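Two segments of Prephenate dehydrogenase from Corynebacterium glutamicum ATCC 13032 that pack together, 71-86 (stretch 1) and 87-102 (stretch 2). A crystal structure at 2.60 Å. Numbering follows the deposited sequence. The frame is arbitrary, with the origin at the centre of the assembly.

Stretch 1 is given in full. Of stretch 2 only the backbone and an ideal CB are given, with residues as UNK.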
# COMPACT_ATOMS: atom_id res chain seq x y z
N LEU A 71 30.57 20.97 -6.66
CA LEU A 71 29.29 20.56 -7.21
C LEU A 71 28.28 20.94 -6.15
O LEU A 71 28.41 20.50 -5.01
CB LEU A 71 29.27 19.07 -7.49
CG LEU A 71 27.94 18.48 -7.93
CD1 LEU A 71 27.49 19.05 -9.26
CD2 LEU A 71 28.07 16.96 -8.00
N ILE A 72 27.29 21.76 -6.50
CA ILE A 72 26.30 22.24 -5.54
C ILE A 72 25.02 21.41 -5.61
O ILE A 72 24.40 21.31 -6.67
CB ILE A 72 25.94 23.71 -5.79
CG1 ILE A 72 27.18 24.60 -5.72
CG2 ILE A 72 24.90 24.19 -4.79
CD1 ILE A 72 26.89 26.09 -5.89
N VAL A 73 24.62 20.81 -4.50
CA VAL A 73 23.39 20.03 -4.47
C VAL A 73 22.29 20.86 -3.82
O VAL A 73 22.41 21.25 -2.65
CB VAL A 73 23.56 18.72 -3.67
CG1 VAL A 73 22.23 17.99 -3.54
CG2 VAL A 73 24.60 17.82 -4.33
N LEU A 74 21.23 21.17 -4.56
CA LEU A 74 20.12 21.91 -3.99
C LEU A 74 19.17 20.87 -3.40
O LEU A 74 18.30 20.34 -4.09
CB LEU A 74 19.43 22.80 -5.02
CG LEU A 74 20.35 23.71 -5.84
CD1 LEU A 74 19.52 24.74 -6.61
CD2 LEU A 74 21.38 24.41 -4.98
N ALA A 75 19.37 20.59 -2.11
CA ALA A 75 18.60 19.59 -1.35
C ALA A 75 17.48 20.27 -0.57
O ALA A 75 17.42 20.20 0.66
CB ALA A 75 19.53 18.83 -0.41
N VAL A 76 16.58 20.91 -1.31
CA VAL A 76 15.46 21.63 -0.72
C VAL A 76 14.16 21.25 -1.42
O VAL A 76 14.17 20.60 -2.46
CB VAL A 76 15.70 23.15 -0.83
CG1 VAL A 76 16.95 23.54 -0.02
CG2 VAL A 76 15.85 23.56 -2.28
N PRO A 77 13.01 21.61 -0.82
CA PRO A 77 11.73 21.32 -1.48
C PRO A 77 11.48 22.23 -2.68
O PRO A 77 12.07 23.31 -2.77
CB PRO A 77 10.69 21.59 -0.39
CG PRO A 77 11.36 22.52 0.57
CD PRO A 77 12.81 22.14 0.55
N MSE A 78 10.61 21.78 -3.58
CA MSE A 78 10.33 22.50 -4.83
C MSE A 78 10.08 23.99 -4.57
O MSE A 78 10.60 24.84 -5.30
CB MSE A 78 9.17 21.85 -5.60
CG MSE A 78 8.74 22.57 -6.90
SE MSE A 78 10.06 22.68 -8.37
CE MSE A 78 9.28 24.16 -9.40
N THR A 79 9.32 24.32 -3.53
CA THR A 79 8.97 25.73 -3.24
C THR A 79 10.18 26.60 -2.91
O THR A 79 10.12 27.82 -3.00
CB THR A 79 7.95 25.86 -2.09
OG1 THR A 79 8.58 25.56 -0.84
CG2 THR A 79 6.73 24.94 -2.31
N ALA A 80 11.29 25.97 -2.53
CA ALA A 80 12.50 26.68 -2.17
C ALA A 80 13.48 26.80 -3.33
O ALA A 80 14.39 27.61 -3.26
CB ALA A 80 13.16 25.99 -1.00
N ILE A 81 13.29 26.01 -4.39
CA ILE A 81 14.22 25.96 -5.53
C ILE A 81 14.57 27.32 -6.16
O ILE A 81 15.76 27.65 -6.26
CB ILE A 81 13.69 25.00 -6.63
CG1 ILE A 81 14.01 23.55 -6.26
CG2 ILE A 81 14.34 25.28 -7.97
CD1 ILE A 81 15.49 23.23 -6.34
N ASP A 82 13.57 28.08 -6.59
CA ASP A 82 13.83 29.36 -7.26
C ASP A 82 14.75 30.29 -6.48
O ASP A 82 15.65 30.90 -7.05
CB ASP A 82 12.53 30.11 -7.55
CG ASP A 82 11.71 29.47 -8.64
OD1 ASP A 82 12.09 28.41 -9.17
OD2 ASP A 82 10.65 30.05 -8.97
N SER A 83 14.53 30.42 -5.18
CA SER A 83 15.35 31.33 -4.41
C SER A 83 16.78 30.81 -4.32
O SER A 83 17.72 31.59 -4.30
CB SER A 83 14.76 31.59 -3.02
OG SER A 83 15.00 30.51 -2.15
N LEU A 84 16.95 29.49 -4.28
CA LEU A 84 18.29 28.90 -4.25
C LEU A 84 18.96 28.98 -5.64
O LEU A 84 20.18 29.09 -5.74
CB LEU A 84 18.26 27.46 -3.73
CG LEU A 84 18.46 27.23 -2.22
CD1 LEU A 84 19.93 27.38 -1.85
CD2 LEU A 84 17.60 28.15 -1.37
N LEU A 85 18.16 28.91 -6.70
CA LEU A 85 18.70 29.07 -8.04
C LEU A 85 19.21 30.50 -8.17
O LEU A 85 20.34 30.72 -8.58
CB LEU A 85 17.65 28.80 -9.11
CG LEU A 85 17.36 27.34 -9.44
CD1 LEU A 85 16.13 27.24 -10.33
CD2 LEU A 85 18.56 26.69 -10.11
N ASP A 86 18.38 31.46 -7.80
CA ASP A 86 18.76 32.87 -7.83
C ASP A 86 19.97 33.15 -6.95
O ASP A 86 20.82 33.97 -7.30
CB ASP A 86 17.58 33.76 -7.41
CG ASP A 86 16.45 33.76 -8.44
OD1 ASP A 86 16.68 33.35 -9.59
OD2 ASP A 86 15.33 34.17 -8.09
N UNK A 87 20.06 32.47 -5.81
CA UNK A 87 21.19 32.64 -4.91
C UNK A 87 22.49 32.14 -5.53
O UNK A 87 23.54 32.75 -5.37
CB UNK A 87 20.93 31.91 -3.59
N UNK A 88 22.40 31.01 -6.24
CA UNK A 88 23.55 30.38 -6.89
C UNK A 88 24.01 31.17 -8.12
O UNK A 88 25.21 31.37 -8.33
CB UNK A 88 23.20 28.95 -7.29
N UNK A 89 23.03 31.58 -8.93
CA UNK A 89 23.25 32.39 -10.14
C UNK A 89 24.01 33.67 -9.83
O UNK A 89 24.83 34.12 -10.62
CB UNK A 89 21.91 32.73 -10.80
N UNK A 90 23.72 34.23 -8.67
CA UNK A 90 24.28 35.48 -8.19
C UNK A 90 25.59 35.35 -7.43
O UNK A 90 26.36 36.29 -7.39
CB UNK A 90 23.25 36.17 -7.29
N UNK A 91 25.84 34.19 -6.82
CA UNK A 91 27.04 33.99 -5.99
C UNK A 91 28.05 32.92 -6.46
O UNK A 91 29.20 32.92 -6.00
CB UNK A 91 26.58 33.62 -4.58
N UNK A 92 27.62 31.99 -7.31
CA UNK A 92 28.49 30.95 -7.86
C UNK A 92 28.02 30.65 -9.29
O UNK A 92 27.57 29.54 -9.59
CB UNK A 92 28.47 29.69 -6.99
N UNK A 93 28.12 31.66 -10.16
CA UNK A 93 27.53 31.57 -11.49
C UNK A 93 28.20 30.57 -12.43
O UNK A 93 27.60 30.18 -13.43
CB UNK A 93 27.56 32.95 -12.14
N UNK A 94 29.43 30.17 -12.12
CA UNK A 94 30.16 29.22 -12.96
C UNK A 94 30.15 27.80 -12.40
O UNK A 94 30.52 26.86 -13.10
CB UNK A 94 31.61 29.69 -13.13
N UNK A 95 29.72 27.63 -11.15
CA UNK A 95 29.67 26.29 -10.56
C UNK A 95 28.63 25.39 -11.19
O UNK A 95 27.57 25.85 -11.61
CB UNK A 95 29.40 26.39 -9.06
N UNK A 96 28.93 24.09 -11.25
CA UNK A 96 27.94 23.09 -11.66
C UNK A 96 27.01 22.81 -10.49
O UNK A 96 27.38 23.05 -9.33
CB UNK A 96 28.62 21.80 -12.14
N UNK A 97 25.80 22.32 -10.76
CA UNK A 97 24.85 22.05 -9.69
C UNK A 97 23.71 21.10 -10.07
O UNK A 97 23.32 21.01 -11.22
CB UNK A 97 24.26 23.37 -9.21
N UNK A 98 23.17 20.42 -9.06
CA UNK A 98 22.08 19.48 -9.24
C UNK A 98 21.02 19.67 -8.16
O UNK A 98 21.28 20.29 -7.14
CB UNK A 98 22.61 18.04 -9.22
N UNK A 99 19.82 19.14 -8.41
CA UNK A 99 18.71 19.23 -7.45
C UNK A 99 18.25 17.82 -7.07
O UNK A 99 18.76 16.85 -7.59
CB UNK A 99 17.55 20.04 -8.03
N UNK A 100 17.28 17.72 -6.17
CA UNK A 100 16.79 16.42 -5.71
C UNK A 100 15.26 16.25 -5.76
O UNK A 100 14.71 15.29 -5.24
CB UNK A 100 17.27 16.19 -4.27
N UNK A 101 14.58 17.17 -6.45
CA UNK A 101 13.13 17.26 -6.39
C UNK A 101 12.38 16.19 -7.19
O UNK A 101 12.76 15.81 -8.29
CB UNK A 101 12.70 18.64 -6.88
N UNK A 102 11.29 15.73 -6.59
CA UNK A 102 10.35 14.73 -7.14
C UNK A 102 9.86 14.99 -8.56
O UNK A 102 9.57 14.04 -9.27
CB UNK A 102 9.13 14.64 -6.22

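Positions 87 to 91 continue the helix of stretch 1. At 87, CA-to-CB points sideways and the ideal CB lies a tight 3.3 Å from Ser83 O; a small helix former suits. It is Ala87, whose N donates to Ser83 O at 2.9 Å. Position 88 has its ideal CB 4.9 Å from Ile72 CD1, so an aliphatic side chain could bridge to the strand. Val88 does so, CG1 lying 4.2 Å from Ile72 CD1 and CG2 4.2 Å from Leu74 CD2. Position 89 starts toward stretch 1, but the nearest atoms to its CB are backbone oxygens, Leu85 O at 3.4 Å and Asp86 O at 3.9 Å; many polar residues would serve, and the end of His89 leads away. At 90 the ideal CB is 3.3 Å from Asp86 O, an acceptor that a hydroxyl could reach. Thr90 OG1 makes a weak hydrogen bond to Asp86 O at 3.3 Å. At 91 nothing of stretch 1 constrains the choice; His91 ND1 donates to Ala87 O at 2.7 Å.

Position 92 leaves helical angles (-146/64) with its ideal CB 4.1 Å from Ile72 CD1, favouring a small apolar group: Ala92. It opens a type I turn through 95. Positions 93 and 94 are out of reach; phi near -70° at 93 admits proline, and many side chains would do at 94. They are Pro93 and Asn94. At 95 the ideal CB is again 4.1 Å from Ile72 CD1, and apolar or short polar residues fit: Asn95.

At 96, phi/psi of -78/157 does not demand glycine, and an ideal CB would sit 4.1 Å from Leu71 CD1. Gly96 O accepts from Ile72 N at 3.1 Å.

Position 97 pairs in parallel with Ile72. Its ideal CB, 5.2 Å from Leu74 CG and a tight 3.3 Å from Ile72 O, lets apolar side chains of several sizes extend along the face shared with Ile72 and Leu74. Phe97 brings CE2 to 3.6 Å from Leu85 CD2, joining strand to helix. Position 98 turns to the Val73 side, where beta-branched residues suit a strand. Thr98 CG2 lies 3.8 Å from Val73 CG2. Thr98 N donates to Ile72 O at 2.8 Å. Leu74 N donates to Thr98 O at 2.7 Å.

At 99, the ideal CB lies 4.2 Å from Ile81 CD1, so apolar choices look plausible; Asp99 OD2 instead accepts from the N of 101 at 3.0 Å. Position 100 points toward Ala75 and Val73, favouring a compact aliphatic: Val100 CG1 meets Val73 CG1 at 3.9 Å. Position 101 faces Met78 and Ile81, another aliphatic site; Val101 CG1 lies 3.9 Å from Met78 CB and CG2 3.9 Å from Ile81 CG1. Position 102, without contact, could hold many residues; it is Ser102.

Stretch 2 87-102: AVHTHAPNNGFTDVVS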
# COMPACT_ATOMS: atom_id res chain seq x y z
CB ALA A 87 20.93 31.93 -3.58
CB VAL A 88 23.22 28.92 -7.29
CG1 VAL A 88 24.26 28.36 -8.26
CG2 VAL A 88 23.10 28.05 -6.06
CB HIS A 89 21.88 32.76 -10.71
CG HIS A 89 21.90 33.26 -12.13
ND1 HIS A 89 22.51 32.57 -13.15
CD2 HIS A 89 21.30 34.33 -12.70
CE1 HIS A 89 22.32 33.21 -14.29
NE2 HIS A 89 21.58 34.28 -14.04
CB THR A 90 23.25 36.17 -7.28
OG1 THR A 90 22.28 36.86 -8.09
CG2 THR A 90 23.92 37.13 -6.32
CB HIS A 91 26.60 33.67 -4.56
CG HIS A 91 25.84 34.78 -3.90
ND1 HIS A 91 24.47 34.92 -4.01
CD2 HIS A 91 26.26 35.78 -3.09
CE1 HIS A 91 24.08 35.96 -3.30
NE2 HIS A 91 25.15 36.50 -2.73
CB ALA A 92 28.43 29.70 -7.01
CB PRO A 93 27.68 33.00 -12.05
CG PRO A 93 28.43 33.79 -11.01
CD PRO A 93 29.02 32.82 -10.05
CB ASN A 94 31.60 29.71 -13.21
CG ASN A 94 32.29 28.94 -14.35
OD1 ASN A 94 31.67 28.64 -15.37
ND2 ASN A 94 33.57 28.63 -14.17
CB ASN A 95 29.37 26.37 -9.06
CG ASN A 95 30.45 27.05 -8.30
OD1 ASN A 95 30.74 28.22 -8.54
ND2 ASN A 95 31.08 26.33 -7.39
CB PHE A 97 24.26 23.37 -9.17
CG PHE A 97 23.43 24.09 -10.17
CD1 PHE A 97 24.03 24.96 -11.08
CD2 PHE A 97 22.05 23.91 -10.21
CE1 PHE A 97 23.26 25.63 -12.03
CE2 PHE A 97 21.27 24.58 -11.14
CZ PHE A 97 21.87 25.44 -12.05
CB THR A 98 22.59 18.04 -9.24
OG1 THR A 98 21.52 17.14 -9.54
CG2 THR A 98 23.22 17.68 -7.90
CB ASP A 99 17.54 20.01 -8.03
CG ASP A 99 16.71 19.19 -9.00
OD1 ASP A 99 17.24 18.79 -10.05
OD2 ASP A 99 15.52 18.96 -8.70
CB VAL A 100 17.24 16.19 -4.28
CG1 VAL A 100 18.77 16.28 -4.20
CG2 VAL A 100 16.57 17.19 -3.36
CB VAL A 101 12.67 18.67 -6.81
CG1 VAL A 101 11.16 18.79 -6.85
CG2 VAL A 101 13.27 19.71 -5.85
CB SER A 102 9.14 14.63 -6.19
OG SER A 102 8.81 15.89 -5.60
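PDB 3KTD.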